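Local coordinates for protein S12 family peptidase (PDB 3WWX) that probably hydrolyses amide bonds in a D-stereospecific manner, as a member of the S12 peptidase family with the beta-lactamase-type fold, at residues A[196-201]-A[237-242]; A[47-52]-A[323-328]; A[294-299]-A[313-318]; A[318-323]-A[339-344]. One frame throughout, in Å; residues are numbered along the deposited sequence.

Contact 1: residues A[196-201]-A[237-242]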
# COMPACT_ATOMS: atom_id res chain seq x y z
N THR A 196 -3.59 -9.00 9.01
CA THR A 196 -3.02 -10.27 8.60
C THR A 196 -2.27 -10.17 7.28
O THR A 196 -2.47 -9.24 6.48
CB THR A 196 -4.09 -11.37 8.49
OG1 THR A 196 -5.07 -10.98 7.53
CG2 THR A 196 -4.78 -11.63 9.82
N VAL A 197 -1.35 -11.11 7.10
CA VAL A 197 -0.58 -11.29 5.88
C VAL A 197 -1.03 -12.65 5.35
O VAL A 197 -0.53 -13.69 5.79
CB VAL A 197 0.94 -11.30 6.16
CG1 VAL A 197 1.73 -11.29 4.89
CG2 VAL A 197 1.33 -10.11 7.04
N PRO A 198 -2.04 -12.66 4.48
CA PRO A 198 -2.71 -13.92 4.14
C PRO A 198 -1.92 -14.91 3.27
O PRO A 198 -2.25 -16.09 3.24
CB PRO A 198 -3.96 -13.46 3.39
CG PRO A 198 -3.60 -12.11 2.86
CD PRO A 198 -2.71 -11.49 3.90
N GLY A 199 -0.89 -14.45 2.57
CA GLY A 199 -0.10 -15.37 1.75
C GLY A 199 -0.86 -15.76 0.51
O GLY A 199 -1.10 -14.92 -0.36
N THR A 200 -1.23 -17.03 0.41
CA THR A 200 -2.08 -17.47 -0.71
C THR A 200 -3.54 -17.68 -0.30
O THR A 200 -4.38 -18.08 -1.12
CB THR A 200 -1.55 -18.73 -1.34
OG1 THR A 200 -1.47 -19.66 -0.30
CG2 THR A 200 -0.15 -18.53 -1.88
N ARG A 201 -3.85 -17.42 0.95
CA ARG A 201 -5.22 -17.63 1.44
C ARG A 201 -6.19 -16.62 0.83
O ARG A 201 -5.90 -15.42 0.82
CB ARG A 201 -5.27 -17.50 2.95
CG ARG A 201 -4.49 -18.58 3.67
CD ARG A 201 -4.83 -18.68 5.15
NE ARG A 201 -4.90 -17.40 5.84
CZ ARG A 201 -3.88 -16.81 6.44
NH1 ARG A 201 -2.67 -17.36 6.42
NH2 ARG A 201 -4.09 -15.63 7.05
N ALA A 237 4.00 -6.15 -2.08
CA ALA A 237 3.54 -4.90 -2.67
C ALA A 237 2.08 -4.61 -2.34
O ALA A 237 1.61 -3.50 -2.57
CB ALA A 237 3.71 -4.96 -4.17
N GLY A 238 1.33 -5.58 -1.82
CA GLY A 238 -0.08 -5.32 -1.59
C GLY A 238 -1.02 -6.35 -0.99
O GLY A 238 -2.22 -6.15 -1.11
N GLU A 239 -0.53 -7.39 -0.33
CA GLU A 239 -1.42 -8.49 0.08
C GLU A 239 -2.18 -8.32 1.40
O GLU A 239 -3.06 -9.13 1.68
CB GLU A 239 -0.61 -9.78 0.24
CG GLU A 239 0.39 -9.81 1.39
CD GLU A 239 0.88 -11.21 1.64
OE1 GLU A 239 0.07 -12.02 2.11
OE2 GLU A 239 2.07 -11.47 1.37
N MET A 240 -1.82 -7.34 2.23
CA MET A 240 -2.32 -7.36 3.62
C MET A 240 -3.82 -7.07 3.75
O MET A 240 -4.42 -6.41 2.91
CB MET A 240 -1.49 -6.43 4.50
CG MET A 240 -0.09 -6.99 4.69
SD MET A 240 1.01 -5.92 5.63
CE MET A 240 0.14 -5.88 7.21
N ILE A 241 -4.39 -7.56 4.85
CA ILE A 241 -5.77 -7.29 5.23
C ILE A 241 -5.74 -6.59 6.58
O ILE A 241 -4.94 -6.96 7.43
CB ILE A 241 -6.60 -8.59 5.32
CG1 ILE A 241 -6.58 -9.30 3.96
CG2 ILE A 241 -8.04 -8.30 5.77
CD1 ILE A 241 -7.16 -10.74 3.98
N SER A 242 -6.57 -5.57 6.76
CA SER A 242 -6.62 -4.85 8.03
C SER A 242 -8.00 -4.22 8.21
O SER A 242 -8.92 -4.49 7.47
CB SER A 242 -5.49 -3.81 8.10
OG SER A 242 -5.33 -3.31 9.41
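Gly199 and Glu239 meet at the tight end of this contact, where the backbone N of Gly199 donates a 2.7 Å hydrogen bond to Glu239 OE1, approaching it nearly along the C-O axis. Glu239 CG sits between the backbone N and the carbonyl carbon (chi1 68°), and the chain runs extended from there to the carboxylate. Val197 and Pro198 close round the same group: Val197 CG1 lies 3.3 Å from Glu239 OE1, and Pro198 CD is 3.3 Å from Glu239 OE1 as well. The buried carboxylate has protein partners at both oxygens: OE2 is hydrogen-bonded to Tyr178 OH and OE1 takes the Gly199 N-H. That N-H belongs to a type II' beta turn, Pro198 to Arg201, with Gly199 at its second position. Further along, Thr196 and Ile241 form a single antiparallel bridge, a hydrogen-bonded pair with Thr196 N to Ile241 O at 2.9 Å and Ile241 N to Thr196 O at 3.0 Å. Ile241 belongs to the short strand 241-242, which pairs on its other side with strand 49-50. Packing becomes sparser here: Pro198 CG rests 4.0 Å from Ile241 CD1, and Val197 CG2 is 4.2 Å from Met240 CG. On the solvent side the turn leads away, and exposed Thr200 and Arg201 make no contact with 237-242; the Arg201 guanidinium instead lays one face over Pro198 O.

Contact 2: residues A[47-52]-A[323-328]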
# COMPACT_ATOMS: atom_id res chain seq x y z
N ASP A 47 -15.36 -3.22 9.57
CA ASP A 47 -15.08 -4.09 8.42
C ASP A 47 -13.59 -4.18 8.14
O ASP A 47 -12.85 -3.17 8.16
CB ASP A 47 -15.80 -3.64 7.15
CG ASP A 47 -17.29 -3.99 7.13
OD1 ASP A 47 -17.77 -4.63 8.10
OD2 ASP A 47 -17.95 -3.60 6.15
N ARG A 48 -13.17 -5.40 7.84
CA ARG A 48 -11.81 -5.68 7.42
C ARG A 48 -11.78 -5.70 5.90
O ARG A 48 -12.75 -6.12 5.26
CB ARG A 48 -11.35 -7.02 8.02
CG ARG A 48 -11.35 -6.96 9.56
CD ARG A 48 -10.91 -8.24 10.30
NE ARG A 48 -11.07 -8.02 11.73
CZ ARG A 48 -10.71 -8.87 12.69
NH1 ARG A 48 -10.15 -10.01 12.41
NH2 ARG A 48 -10.91 -8.55 13.96
N TYR A 49 -10.67 -5.27 5.33
CA TYR A 49 -10.56 -5.12 3.89
C TYR A 49 -9.13 -5.31 3.45
O TYR A 49 -8.17 -5.19 4.23
CB TYR A 49 -11.11 -3.75 3.45
CG TYR A 49 -10.67 -2.56 4.29
CD1 TYR A 49 -11.42 -2.15 5.37
CD2 TYR A 49 -9.52 -1.85 4.00
CE1 TYR A 49 -11.05 -1.05 6.13
CE2 TYR A 49 -9.13 -0.76 4.77
CZ TYR A 49 -9.91 -0.36 5.83
OH TYR A 49 -9.54 0.76 6.58
N ARG A 50 -8.98 -5.63 2.17
CA ARG A 50 -7.69 -5.75 1.52
C ARG A 50 -7.10 -4.36 1.38
O ARG A 50 -7.64 -3.53 0.63
CB ARG A 50 -7.88 -6.41 0.16
CG ARG A 50 -8.49 -7.81 0.24
CD ARG A 50 -8.37 -8.53 -1.11
NE ARG A 50 -9.12 -9.78 -1.10
CZ ARG A 50 -8.70 -10.90 -0.51
NH1 ARG A 50 -7.51 -10.96 0.05
NH2 ARG A 50 -9.47 -11.97 -0.50
N VAL A 51 -6.01 -4.08 2.08
CA VAL A 51 -5.45 -2.72 2.09
C VAL A 51 -4.58 -2.42 0.87
O VAL A 51 -4.09 -1.29 0.71
CB VAL A 51 -4.67 -2.44 3.38
CG1 VAL A 51 -5.50 -2.79 4.58
CG2 VAL A 51 -3.34 -3.20 3.41
N GLY A 52 -4.42 -3.40 -0.00
CA GLY A 52 -3.61 -3.20 -1.19
C GLY A 52 -2.25 -2.60 -0.89
O GLY A 52 -1.57 -3.02 0.04
N ALA A 323 -8.26 6.43 8.50
CA ALA A 323 -8.12 5.28 7.58
C ALA A 323 -9.50 4.88 7.13
O ALA A 323 -10.47 5.09 7.84
CB ALA A 323 -7.41 4.11 8.25
N GLY A 324 -9.60 4.31 5.95
CA GLY A 324 -10.91 3.89 5.46
C GLY A 324 -10.85 3.13 4.17
O GLY A 324 -9.78 2.89 3.61
N ASN A 325 -12.03 2.78 3.67
CA ASN A 325 -12.14 1.88 2.53
C ASN A 325 -13.44 2.08 1.76
O ASN A 325 -14.51 2.27 2.38
CB ASN A 325 -12.05 0.42 3.00
CG ASN A 325 -12.06 -0.57 1.85
OD1 ASN A 325 -13.08 -1.22 1.56
ND2 ASN A 325 -10.93 -0.70 1.17
N PHE A 326 -13.34 2.00 0.44
CA PHE A 326 -14.48 1.86 -0.45
C PHE A 326 -14.45 0.46 -1.03
O PHE A 326 -13.40 0.00 -1.48
CB PHE A 326 -14.38 2.85 -1.62
CG PHE A 326 -14.28 4.30 -1.23
CD1 PHE A 326 -14.88 4.79 -0.08
CD2 PHE A 326 -13.61 5.18 -2.05
CE1 PHE A 326 -14.79 6.13 0.25
CE2 PHE A 326 -13.52 6.54 -1.74
CZ PHE A 326 -14.12 7.00 -0.59
N ASN A 327 -15.61 -0.20 -1.11
CA ASN A 327 -15.68 -1.57 -1.66
C ASN A 327 -16.12 -1.59 -3.13
O ASN A 327 -16.68 -2.59 -3.61
CB ASN A 327 -16.56 -2.47 -0.80
CG ASN A 327 -18.00 -2.06 -0.80
OD1 ASN A 327 -18.37 -1.00 -1.32
ND2 ASN A 327 -18.85 -2.92 -0.25
N ALA A 328 -15.86 -0.50 -3.84
CA ALA A 328 -15.91 -0.51 -5.30
C ALA A 328 -14.60 0.09 -5.75
O ALA A 328 -14.11 1.05 -5.15
CB ALA A 328 -17.06 0.32 -5.81
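Tyr49 and Asn325 make a buried ring-amide stack with a CH-pi contact at its centre, joining the short two-stranded sheet of strands 49-50 and 241-242 to strand 320-326 of the large antiparallel sheet. That large sheet is the core of the beta-lactamase-type fold, and strand 320-326 lies in its interior, between strands 24-31 and 308-315. Asn325 CB stands 3.3 Å from the centroid of the Tyr49 ring, almost exactly on the ring normal. With CG anti to the backbone N (chi1 -176°), the amide continues over the CB side of the tyrosine, its plane 15° from that of the ring; the two side chains run antiparallel, the asparagine passing over the ring toward the tyrosine CB. Asn325 CG is 3.4 Å from Tyr49 CG. What fixes the amide in rotation lies outside the two segments: ND2 is hydrogen-bonded to Ser308 OG and Ser310 OG, and OD1 receives a bond from Arg43 NH2. Ser308 OG is also bonded to Arg50 O, a polar link beside the stack. The Asn325 side chain lies about 8 Å from the bound octane 1,8-diamine, so the stack belongs to the surroundings of the pocket to which Ser309 contributes. At the far end of the ring, Tyr49 OH is hydrogen-bonded to Ser244 OG and passes the glycine of the strand with only 3.6 Å between it and Gly324 CA.

Contact 3: residues A[294-299]-A[313-318]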
# COMPACT_ATOMS: atom_id res chain seq x y z
N CYS A 294 -5.84 23.22 3.11
CA CYS A 294 -5.75 24.07 4.30
C CYS A 294 -4.34 24.11 4.88
O CYS A 294 -4.13 24.70 5.94
CB CYS A 294 -6.71 23.61 5.37
SG CYS A 294 -6.34 21.99 6.10
N GLY A 295 -3.38 23.49 4.20
CA GLY A 295 -1.98 23.57 4.60
C GLY A 295 -1.51 22.46 5.52
O GLY A 295 -0.32 22.32 5.79
N VAL A 296 -2.44 21.63 5.96
CA VAL A 296 -2.06 20.48 6.77
C VAL A 296 -1.36 19.44 5.90
O VAL A 296 -1.84 19.05 4.82
CB VAL A 296 -3.27 19.86 7.49
CG1 VAL A 296 -2.91 18.55 8.16
CG2 VAL A 296 -3.83 20.83 8.54
N GLU A 297 -0.22 18.99 6.40
CA GLU A 297 0.60 17.99 5.73
C GLU A 297 0.28 16.62 6.31
O GLU A 297 0.32 16.41 7.52
CB GLU A 297 2.07 18.33 5.96
CG GLU A 297 3.04 17.35 5.37
CD GLU A 297 4.48 17.67 5.76
OE1 GLU A 297 5.00 17.15 6.79
OE2 GLU A 297 5.09 18.44 4.99
N VAL A 298 -0.03 15.68 5.42
CA VAL A 298 -0.33 14.31 5.84
C VAL A 298 0.62 13.33 5.20
O VAL A 298 1.15 13.56 4.11
CB VAL A 298 -1.78 13.91 5.53
CG1 VAL A 298 -2.73 14.67 6.45
CG2 VAL A 298 -2.15 14.13 4.06
N TRP A 299 0.84 12.24 5.93
CA TRP A 299 1.75 11.16 5.57
C TRP A 299 0.97 9.86 5.58
O TRP A 299 0.19 9.60 6.49
CB TRP A 299 2.91 11.08 6.58
CG TRP A 299 3.81 12.27 6.50
CD1 TRP A 299 3.61 13.50 7.09
CD2 TRP A 299 5.03 12.37 5.77
NE1 TRP A 299 4.63 14.35 6.75
CE2 TRP A 299 5.52 13.68 5.94
CE3 TRP A 299 5.76 11.48 4.97
CZ2 TRP A 299 6.71 14.12 5.37
CZ3 TRP A 299 6.93 11.92 4.38
CH2 TRP A 299 7.40 13.24 4.58
N GLN A 313 -3.90 7.94 6.48
CA GLN A 313 -3.14 9.19 6.55
C GLN A 313 -2.99 9.64 7.99
O GLN A 313 -3.87 9.41 8.81
CB GLN A 313 -3.88 10.30 5.79
CG GLN A 313 -4.02 10.04 4.28
CD GLN A 313 -2.70 10.07 3.52
OE1 GLN A 313 -1.72 10.70 3.95
NE2 GLN A 313 -2.67 9.43 2.36
N VAL A 314 -1.86 10.26 8.28
CA VAL A 314 -1.63 10.85 9.59
C VAL A 314 -0.85 12.15 9.46
O VAL A 314 -0.08 12.33 8.52
CB VAL A 314 -0.91 9.86 10.50
CG1 VAL A 314 0.54 9.58 10.06
CG2 VAL A 314 -0.98 10.29 11.93
N THR A 315 -1.02 13.07 10.42
CA THR A 315 -0.14 14.23 10.46
C THR A 315 1.27 13.79 10.86
O THR A 315 1.47 12.68 11.33
CB THR A 315 -0.71 15.29 11.42
OG1 THR A 315 -1.04 14.65 12.66
CG2 THR A 315 -1.98 15.90 10.84
N ARG A 316 2.25 14.66 10.65
CA ARG A 316 3.65 14.26 10.80
C ARG A 316 4.02 13.80 12.20
O ARG A 316 4.90 12.94 12.36
CB ARG A 316 4.56 15.41 10.37
CG ARG A 316 6.05 15.15 10.52
CD ARG A 316 6.53 13.96 9.73
NE ARG A 316 7.96 13.70 9.93
CZ ARG A 316 8.45 13.00 10.95
NH1 ARG A 316 7.63 12.46 11.84
NH2 ARG A 316 9.76 12.84 11.07
N ASP A 317 3.39 14.38 13.22
CA ASP A 317 3.68 13.96 14.58
C ASP A 317 2.84 12.78 15.01
O ASP A 317 2.93 12.34 16.16
CB ASP A 317 3.55 15.12 15.57
CG ASP A 317 2.14 15.63 15.74
OD1 ASP A 317 1.19 15.11 15.12
OD2 ASP A 317 1.97 16.57 16.54
N GLY A 318 2.04 12.22 14.09
CA GLY A 318 1.22 11.08 14.41
C GLY A 318 -0.00 11.35 15.28
O GLY A 318 -0.65 10.41 15.77
O HOH W 1 1.66 17.27 9.64
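Trp299 and Val314 are paired through their backbones, each bonded to the other: Trp299 N to Val314 O and Val314 N to Trp299 O are both 2.8 Å, as expected of an antiparallel hydrogen-bonded pair. Weaker CA-H...O contacts fill in beside them, with Val298 CA 3.3 Å from Val314 O and Gln313 CA close to Trp299 O. Where the strands part, direct pairing gives way to water: one molecule donates to Glu297 O at 2.7 Å and accepts from Arg316 N at 2.9 Å, bridging the gap.

Among the side chains, the indole is gripped in two ways. In its plane, Trp299 NE1 donates to Glu297 OE1 at 2.8 Å, although it meets this oxygen from 48° above the carboxylate plane. Over one face comes the aliphatic part of Arg316, whose chain bends at CG (chi2 59°) and places CD 4.0 Å from the centroid of the five-membered ring, a CH-pi contact offset toward the rim. The guanidinium itself does not stack, its plane being 78° from the ring.

Apolar contact completes the set, with Val296 CG1 on Thr315 CG2, while Leu255 of helix 244-255 touches Trp299, Val314 and Arg316. All this is the open end of a beta hairpin, strands 297-305 and 308-315 of the main sheet, whose turn end carries Gly304, Ile305, His306 and Ser309 of the diamine pocket.

Contact 4: residues A[318-323]-A[339-344]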
# COMPACT_ATOMS: atom_id res chain seq x y z
N GLY A 318 2.04 12.22 14.09
CA GLY A 318 1.22 11.08 14.41
C GLY A 318 -0.00 11.35 15.28
O GLY A 318 -0.65 10.41 15.77
N GLY A 319 -0.37 12.62 15.42
CA GLY A 319 -1.42 12.98 16.36
C GLY A 319 -2.84 12.89 15.83
O GLY A 319 -3.78 12.72 16.60
N HIS A 320 -2.99 13.04 14.52
CA HIS A 320 -4.29 13.06 13.87
C HIS A 320 -4.24 12.03 12.75
O HIS A 320 -3.45 12.17 11.82
CB HIS A 320 -4.59 14.45 13.31
CG HIS A 320 -5.93 14.56 12.65
ND1 HIS A 320 -6.35 15.71 12.01
CD2 HIS A 320 -6.95 13.68 12.54
CE1 HIS A 320 -7.56 15.52 11.52
NE2 HIS A 320 -7.95 14.30 11.83
N SER A 321 -5.07 11.00 12.87
CA SER A 321 -5.09 9.89 11.90
C SER A 321 -6.47 9.66 11.27
O SER A 321 -7.51 10.04 11.82
CB SER A 321 -4.63 8.61 12.59
OG SER A 321 -5.42 8.32 13.71
N LEU A 322 -6.43 8.97 10.13
CA LEU A 322 -7.61 8.61 9.37
C LEU A 322 -7.30 7.33 8.59
O LEU A 322 -6.20 7.19 8.06
CB LEU A 322 -7.93 9.72 8.38
CG LEU A 322 -8.98 9.45 7.29
CD1 LEU A 322 -10.38 9.32 7.86
CD2 LEU A 322 -8.94 10.55 6.20
N ALA A 323 -8.26 6.43 8.50
CA ALA A 323 -8.12 5.28 7.58
C ALA A 323 -9.50 4.88 7.13
O ALA A 323 -10.47 5.09 7.84
CB ALA A 323 -7.41 4.11 8.25
N GLU A 339 -9.54 15.33 2.60
CA GLU A 339 -9.74 16.77 2.73
C GLU A 339 -10.81 17.08 3.77
O GLU A 339 -10.67 18.02 4.55
CB GLU A 339 -10.10 17.39 1.39
CG GLU A 339 -8.93 17.67 0.51
CD GLU A 339 -8.24 18.99 0.82
OE1 GLU A 339 -8.85 19.85 1.49
OE2 GLU A 339 -7.11 19.16 0.36
N ALA A 340 -11.89 16.30 3.81
CA ALA A 340 -12.95 16.54 4.78
C ALA A 340 -12.41 16.39 6.20
O ALA A 340 -12.63 17.23 7.09
CB ALA A 340 -14.09 15.59 4.55
N GLU A 341 -11.66 15.32 6.42
CA GLU A 341 -11.17 15.03 7.76
C GLU A 341 -10.12 16.03 8.21
O GLU A 341 -10.20 16.53 9.34
CB GLU A 341 -10.59 13.61 7.80
CG GLU A 341 -9.99 13.21 9.16
CD GLU A 341 -10.97 13.28 10.32
OE1 GLU A 341 -10.55 13.53 11.46
OE2 GLU A 341 -12.19 13.02 10.11
N PHE A 342 -9.12 16.31 7.39
CA PHE A 342 -8.00 17.13 7.84
C PHE A 342 -8.21 18.63 7.66
O PHE A 342 -7.56 19.42 8.33
CB PHE A 342 -6.70 16.68 7.18
CG PHE A 342 -6.24 15.33 7.64
CD1 PHE A 342 -5.53 15.19 8.82
CD2 PHE A 342 -6.55 14.20 6.92
CE1 PHE A 342 -5.13 13.94 9.25
CE2 PHE A 342 -6.17 12.95 7.36
CZ PHE A 342 -5.45 12.82 8.52
N CYS A 343 -9.12 19.01 6.75
CA CYS A 343 -9.37 20.43 6.47
C CYS A 343 -10.82 20.86 6.67
O CYS A 343 -11.13 22.05 6.57
CB CYS A 343 -8.93 20.77 5.05
SG CYS A 343 -7.16 20.61 4.80
N GLY A 344 -11.71 19.90 6.96
CA GLY A 344 -13.12 20.20 7.13
C GLY A 344 -13.81 20.57 5.83
O GLY A 344 -14.89 21.16 5.85
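Helix-on-sheet packing brings His320 and Leu322 of strand 320-326 against Glu341 and Phe342 near the C-terminal end of helix 334-343. The polar element is a His-carboxylate hydrogen bond: His320 NE2 donates to Glu341 OE1 over 2.7 Å, lying close to the imidazole plane and using the anti lone pair of the oxygen. Ring and carboxylate are turned steeply against each other, 76° apart. Glu341 bends at CG to bring its carboxylate round (chi2 59°), and its second oxygen, OE2, is hydrogen-bonded to Thr10 OG1 and His7 ND1, tying the N-terminal part of the chain to the same group. A carboxylate so close, together with Glu341 O near the imidazole edge, would be expected to favour the protonated form of His320.

Phe342 covers one face of this imidazole. Its CE1 sits 3.4 Å above the plane over the centre, with CD1 3.3 Å from His320 ND1, yet the planes are 42° apart and the pair is oblique. This is the familiar layer structure of the beta-lactamase-type fold, a terminal helix lying nearly antiparallel to a sheet strand, here with segment axes 9.5 Å apart. Alternate residues of the strand face the helix, as His320 and Leu322 do, while Ser321 OG, on the other face of the strand, is hydrogen-bonded to Gln248 OE1 and Arg252 NH1 of helix 244-255. The apolar half of the contact belongs to Leu322, whose CB lies 3.8 Å from Phe342 CE2 and whose CD2 lies 3.8 Å from Glu341 CB. Past Phe342 the helix ends at Cys343, joined by a disulfide to Cys294, and Gly344 leaves it with positive phi.

Contacts 2 and 4 are buried and share strand 320-326, though 17 Å apart between centres: toward the pocket it meets strand 49-50 by an aromatic-amide stack, at the other end a terminal helix by a histidine-carboxylate bond and apolar packing. Contacts 1 and 3 are only partly buried and rely more on antiparallel backbone pairing, supplemented by a buried carboxylate in contact 1 and by a water bridge in contact 3. Contact 1 touches contact 2 because strands 241-242 and 49-50 are neighbours. Contacts 3 and 4, centres 7 Å apart, are linked by adjacent strands and by the Cys294-Cys343 disulfide.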